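Local coordinates for protein amidase, hydantoinase/carbamoylase family (Paraburkholderia phymatum, PDB 6C0D) that probably hydrolyses N-carbamoyl-L-amino acids as a metal-dependent homodimeric amidase of the peptidase M20 family, with zinc or manganese as cofactor, at residues A[83-88]-A[187-192]; A[75-80]-A[123-128]. All coordinates share one frame; numbering follows the deposited sequence. Where two conformers were deposited one is given.

Contact 1 of 2, residues A[83-88]-A[187-192]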
loop_
_atom_site.group_PDB
_atom_site.type_symbol
_atom_site.label_atom_id
_atom_site.label_comp_id
_atom_site.label_asym_id
_atom_site.label_seq_id
_atom_site.Cartn_x
_atom_site.Cartn_y
_atom_site.Cartn_z
ATOM N N ALA A 83 -8.618 20.943 46.704
ATOM C CA ALA A 83 -8.833 21.573 45.410
ATOM C C ALA A 83 -9.293 20.555 44.375
ATOM O O ALA A 83 -8.874 19.393 44.374
ATOM C CB ALA A 83 -7.551 22.258 44.908
ATOM N N LEU A 84 -10.161 21.023 43.495
ATOM C CA LEU A 84 -10.524 20.328 42.273
ATOM C C LEU A 84 -9.774 20.980 41.115
ATOM O O LEU A 84 -9.835 22.198 40.954
ATOM C CB LEU A 84 -12.038 20.426 42.056
ATOM C CG LEU A 84 -12.566 20.038 40.659
ATOM C CD1 LEU A 84 -12.348 18.556 40.446
ATOM C CD2 LEU A 84 -14.058 20.373 40.607
ATOM N N VAL A 85 -9.086 20.178 40.305
ATOM C CA VAL A 85 -8.375 20.668 39.121
ATOM C C VAL A 85 -9.246 20.387 37.899
ATOM O O VAL A 85 -9.711 19.256 37.718
ATOM C CB VAL A 85 -7.002 19.982 38.973
ATOM C CG1 VAL A 85 -6.231 20.538 37.756
ATOM C CG2 VAL A 85 -6.164 20.102 40.258
ATOM N N ILE A 86 -9.495 21.405 37.075
ATOM C CA ILE A 86 -10.278 21.226 35.851
ATOM C C ILE A 86 -9.423 21.695 34.689
ATOM O O ILE A 86 -8.874 22.802 34.731
ATOM C CB ILE A 86 -11.602 22.018 35.878
ATOM C CG1 ILE A 86 -12.338 21.786 37.201
ATOM C CG2 ILE A 86 -12.459 21.636 34.646
ATOM C CD1 ILE A 86 -13.584 22.655 37.360
ATOM N N GLY A 87 -9.320 20.883 33.648
ATOM C CA GLY A 87 -8.536 21.368 32.531
ATOM C C GLY A 87 -8.556 20.432 31.348
ATOM O O GLY A 87 -9.358 19.507 31.273
ATOM N N SER A 88 -7.661 20.720 30.409
ATOM C CA SER A 88 -7.451 19.906 29.222
ATOM C C SER A 88 -6.170 20.415 28.582
ATOM O O SER A 88 -5.239 20.773 29.311
ATOM C CB SER A 88 -8.645 19.988 28.264
ATOM O OG SER A 88 -8.538 19.006 27.251
ATOM N N LYS A 187 -1.669 16.070 48.687
ATOM C CA LYS A 187 -2.435 16.418 49.879
ATOM C C LYS A 187 -3.516 17.457 49.570
ATOM O O LYS A 187 -4.594 17.424 50.174
ATOM C CB LYS A 187 -1.509 16.934 50.982
ATOM N N ARG A 188 -3.255 18.369 48.629
ATOM C CA ARG A 188 -4.165 19.469 48.309
ATOM C C ARG A 188 -5.106 19.161 47.144
ATOM O O ARG A 188 -6.314 19.392 47.252
ATOM C CB ARG A 188 -3.346 20.736 48.007
ATOM C CG ARG A 188 -4.145 21.915 47.462
ATOM C CD ARG A 188 -3.283 23.175 47.281
ATOM N NE ARG A 188 -4.150 24.212 46.747
ATOM C CZ ARG A 188 -4.480 24.313 45.461
ATOM N NH1 ARG A 188 -5.348 25.238 45.070
ATOM N NH2 ARG A 188 -3.947 23.488 44.559
ATOM N N GLN A 189 -4.577 18.672 46.015
ATOM C CA GLN A 189 -5.356 18.458 44.790
ATOM C C GLN A 189 -5.951 17.056 44.818
ATOM O O GLN A 189 -5.232 16.062 44.667
ATOM C CB GLN A 189 -4.459 18.685 43.573
ATOM C CG GLN A 189 -4.072 20.170 43.464
ATOM C CD GLN A 189 -2.810 20.428 42.671
ATOM O OE1 GLN A 189 -1.842 19.685 42.781
ATOM N NE2 GLN A 189 -2.815 21.496 41.864
ATOM N N ARG A 190 -7.266 16.969 45.022
ATOM C CA ARG A 190 -7.861 15.677 45.324
ATOM C C ARG A 190 -8.734 15.119 44.211
ATOM O O ARG A 190 -9.189 13.974 44.333
ATOM C CB ARG A 190 -8.689 15.752 46.611
ATOM C CG ARG A 190 -7.864 16.033 47.871
ATOM C CD ARG A 190 -6.731 15.034 48.054
ATOM N NE ARG A 190 -7.170 13.642 47.980
ATOM C CZ ARG A 190 -6.592 12.719 47.216
ATOM N NH1 ARG A 190 -5.546 13.039 46.467
ATOM N NH2 ARG A 190 -7.050 11.475 47.207
ATOM N N ALA A 191 -8.946 15.865 43.132
ATOM C CA ALA A 191 -9.781 15.373 42.039
ATOM C C ALA A 191 -9.453 16.158 40.784
ATOM O O ALA A 191 -9.035 17.313 40.862
ATOM C CB ALA A 191 -11.271 15.514 42.360
ATOM N N TYR A 192 -9.647 15.514 39.626
ATOM C CA TYR A 192 -9.394 16.131 38.325
ATOM C C TYR A 192 -10.595 15.883 37.417
ATOM O O TYR A 192 -11.076 14.749 37.330
ATOM C CB TYR A 192 -8.114 15.550 37.690
ATOM C CG TYR A 192 -7.853 16.008 36.265
ATOM C CD1 TYR A 192 -7.972 15.127 35.194
ATOM C CD2 TYR A 192 -7.483 17.319 35.999
ATOM C CE1 TYR A 192 -7.727 15.554 33.878
ATOM C CE2 TYR A 192 -7.259 17.762 34.703
ATOM C CZ TYR A 192 -7.372 16.863 33.648
ATOM O OH TYR A 192 -7.110 17.296 32.372
#
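A chi1 of 173° puts Tyr192 CG beside that residue's own carbonyl carbon, and the ring then runs obliquely past the backbone of 85-87; on the other side, the Arg188 chain, extended from CG to NE, brings NE forward, and a chi4 of -81° turns one guanidinium face to Ala83 CB. This methyl sits above that face, offset toward the rim and 3.7 Å from Arg188 CZ. The Tyr192 ring meets Val85 at its edge, CD2 lying 3.9 Å from Val85 CG1, and OH comes within 3.3 Å of Gly87 O. That hydroxyl is hydrogen-bonded to Glu194 and Trp131. Val85 CG2 rests on the aliphatic part of Gln189, 3.8 Å from CG, while the amide reaches Asp185 through OE1 and Asp127 through NE2. Leu84 CD1 packs against Ala191 CB (3.8 Å) on the reverse face.

The backbones pair in parallel. Ala83 is held by both its N and its O: N donates to Arg188 O (2.8 Å), and O accepts from Arg190 N (3.0 Å). Val85 N donates to Ala191 O at 2.9 Å in an almost straight bond (178°), and Tyr192 CA makes a CA-H...O contact with Val85 O.

The pair belongs to the buried sheet of the metal-binding domain, where strand 83-88 runs between strands 125-130 and 189-198. The C-terminal end of strand 83-88 runs into the zinc ligand His89, and Ser88 OG is bonded to Glu194. Helix 102-117 covers Ile86 and Ser88, whereas Phe74 of strand 73-76 touches Val85 and Gln189 on the opposite face.

Contact 2 of 2, residues A[75-80]-A[123-128]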
loop_
_atom_site.group_PDB
_atom_site.type_symbol
_atom_site.label_atom_id
_atom_site.label_comp_id
_atom_site.label_asym_id
_atom_site.label_seq_id
_atom_site.Cartn_x
_atom_site.Cartn_y
_atom_site.Cartn_z
ATOM N N GLY A 75 -3.479 27.852 36.542
ATOM C CA GLY A 75 -4.048 28.864 37.402
ATOM C C GLY A 75 -4.461 28.218 38.707
ATOM O O GLY A 75 -5.439 27.459 38.751
ATOM N N ARG A 76 -3.698 28.480 39.765
ATOM C CA ARG A 76 -3.923 27.855 41.062
ATOM C C ARG A 76 -4.865 28.731 41.880
ATOM O O ARG A 76 -4.679 29.949 41.957
ATOM C CB ARG A 76 -2.594 27.676 41.794
ATOM C CG ARG A 76 -2.623 26.833 43.083
ATOM C CD ARG A 76 -1.199 26.777 43.644
ATOM N NE ARG A 76 -1.034 25.898 44.807
ATOM C CZ ARG A 76 -1.096 26.315 46.070
ATOM N NH1 ARG A 76 -1.361 27.591 46.332
ATOM N NH2 ARG A 76 -0.896 25.462 47.075
ATOM N N SER A 77 -5.883 28.117 42.467
ATOM C CA SER A 77 -6.745 28.847 43.385
ATOM C C SER A 77 -5.936 29.465 44.532
ATOM O O SER A 77 -4.912 28.927 44.973
ATOM C CB SER A 77 -7.812 27.900 43.943
ATOM O OG SER A 77 -8.706 28.567 44.821
ATOM N N ARG A 78 -6.394 30.623 45.017
ATOM C CA ARG A 78 -5.806 31.207 46.217
ATOM C C ARG A 78 -6.536 30.794 47.492
ATOM O O ARG A 78 -6.107 31.172 48.590
ATOM C CB ARG A 78 -5.770 32.736 46.101
ATOM C CG ARG A 78 -5.150 33.231 44.801
ATOM C CD ARG A 78 -5.095 34.756 44.758
ATOM N NE ARG A 78 -4.609 35.269 43.481
ATOM C CZ ARG A 78 -3.334 35.540 43.220
ATOM N NH1 ARG A 78 -2.409 35.340 44.151
ATOM N NH2 ARG A 78 -2.986 36.015 42.027
ATOM N N LYS A 79 -7.589 30.013 47.378
ATOM C CA LYS A 79 -8.406 29.592 48.503
ATOM C C LYS A 79 -7.786 28.385 49.208
ATOM O O LYS A 79 -7.107 27.576 48.576
ATOM C CB LYS A 79 -9.806 29.240 48.007
ATOM C CG LYS A 79 -10.570 30.486 47.534
ATOM C CD LYS A 79 -11.640 30.162 46.516
ATOM C CE LYS A 79 -12.235 31.487 45.956
ATOM N NZ LYS A 79 -13.228 31.171 44.866
ATOM N N PRO A 80 -8.006 28.248 50.511
ATOM C CA PRO A 80 -7.411 27.142 51.273
ATOM C C PRO A 80 -8.206 25.856 51.063
ATOM O O PRO A 80 -9.241 25.847 50.412
ATOM C CB PRO A 80 -7.517 27.630 52.716
ATOM C CG PRO A 80 -8.736 28.487 52.725
ATOM C CD PRO A 80 -8.772 29.168 51.381
ATOM N N GLU A 123 -16.116 29.327 48.672
ATOM C CA GLU A 123 -14.928 28.859 49.380
ATOM C C GLU A 123 -14.153 27.786 48.622
ATOM O O GLU A 123 -12.997 27.524 48.974
ATOM C CB GLU A 123 -15.312 28.306 50.759
ATOM C CG GLU A 123 -15.964 29.335 51.636
ATOM C CD GLU A 123 -16.423 28.778 52.973
ATOM O OE1 GLU A 123 -16.027 27.640 53.324
ATOM O OE2 GLU A 123 -17.185 29.486 53.667
ATOM N N PHE A 124 -14.743 27.152 47.606
ATOM C CA PHE A 124 -14.154 25.932 47.062
ATOM C C PHE A 124 -12.961 26.263 46.170
ATOM O O PHE A 124 -13.096 27.025 45.208
ATOM C CB PHE A 124 -15.178 25.157 46.235
ATOM C CG PHE A 124 -16.426 24.741 46.984
ATOM C CD1 PHE A 124 -16.519 24.816 48.365
ATOM C CD2 PHE A 124 -17.519 24.259 46.260
ATOM C CE1 PHE A 124 -17.691 24.417 49.015
ATOM C CE2 PHE A 124 -18.682 23.860 46.900
ATOM C CZ PHE A 124 -18.768 23.942 48.268
ATOM N N ALA A 125 -11.807 25.647 46.450
ATOM C CA ALA A 125 -10.639 25.840 45.598
ATOM C C ALA A 125 -10.811 25.088 44.278
ATOM O O ALA A 125 -11.028 23.871 44.267
ATOM C CB ALA A 125 -9.367 25.384 46.320
ATOM N N VAL A 126 -10.703 25.816 43.164
ATOM C CA VAL A 126 -10.718 25.235 41.820
ATOM C C VAL A 126 -9.470 25.725 41.091
ATOM O O VAL A 126 -9.258 26.937 40.987
ATOM C CB VAL A 126 -11.978 25.637 41.036
ATOM C CG1 VAL A 126 -11.936 25.022 39.612
ATOM C CG2 VAL A 126 -13.244 25.206 41.803
ATOM N N ASP A 127 -8.633 24.789 40.622
ATOM C CA ASP A 127 -7.460 25.082 39.797
ATOM C C ASP A 127 -7.820 24.834 38.333
ATOM O O ASP A 127 -8.680 24.002 38.032
ATOM C CB ASP A 127 -6.250 24.192 40.148
ATOM C CG ASP A 127 -5.754 24.340 41.591
ATOM O OD1 ASP A 127 -6.051 25.342 42.288
ATOM O OD2 ASP A 127 -4.992 23.439 42.022
ATOM N N VAL A 128 -7.161 25.552 37.414
ATOM C CA VAL A 128 -7.434 25.404 35.985
ATOM C C VAL A 128 -6.134 25.130 35.243
ATOM O O VAL A 128 -5.134 25.817 35.470
ATOM C CB VAL A 128 -8.122 26.672 35.420
ATOM C CG1 VAL A 128 -8.446 26.502 33.946
ATOM C CG2 VAL A 128 -9.384 26.984 36.221
HETATM O O HOH W 1 -10.571 28.712 42.578
HETATM O O HOH W 2 -15.022 28.748 44.419
HETATM O O HOH W 3 -11.192 24.290 49.080
HETATM O O HOH W 4 -11.621 26.938 51.237
#
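The antiparallel pairing of strands 73-76 and 125-130, continued past the strand ends by loop residues bridged by waters, joins 75-80 to 123-128. In the sheet of the metal-binding domain strand 73-76 lies one strand in from the 64-67 side, and the water-bridged loops are near the surface. Gly75 and Val128 form the hydrogen-bonded pair: Gly75 N donates to Val128 O at 2.8 Å, nearly straight, and Val128 N returns a bond to Gly75 O at 2.9 Å. Asp127 CA-H also approaches Gly75 O.

One step on, a side chain takes over from the backbone. Asp127 CG stands anti to its carbonyl carbon (chi1 -61°), and OD1 accepts from Ser77 N at 2.8 Å, the donor coming from the anti side and 31° out of the carboxylate plane. The other oxygen, OD2, is held by a salt bridge to Arg188 and a hydrogen bond from Gln189, which would be expected to favour the ionised carboxylate. Arg76 runs alongside Asp127, pointing the same way, and touches OD1 with its CG.

Ser77 begins an ST turn, its OG accepting from Lys79 N at 3.1 Å (163°), and the chain continues as a loop. The same OG packs against Ala125, 3.4 Å from CA, and bonds to a water that accepts from Val126 N.

Beyond the turn, direct bonds between the segments give way to water. Lys79, extended beyond CG, lays CD 3.7 Å from Phe124 O; its NZ donates to Arg122 O and to a water lying near Phe124 O. Of two further waters beside Pro80 O, one accepts from Ala125 N and the other lies between Pro80 O and Glu123 O. Helix 102-117 packs on Val126 and Val128, the face opposite Asp127, and Glu123 is salt-bridged to Arg421.

How the contacts relate
Contact 1 is buried, and contact 2 partly buried, with its loop ends toward the surface; their centres are about 9 Å apart. They share no strand but are joined because 83-88 and 125-130 are neighbours: Leu84 O is probably hydrogen-bonded to Asp127 N, and Ile86 packs on Val126. Contact 1, which leads toward the zinc site, combines three parallel backbone bonds with apolar contacts and the stems of long polar side chains. Contact 2 starts with two antiparallel backbone bonds and continues through the Asp127 carboxylate and waters. A salt bridge from Arg188 NH2 to Asp127 OD2 (2.7 Å) crosses from 187-192 to 123-128, with the like-charged Arg76 packed close by.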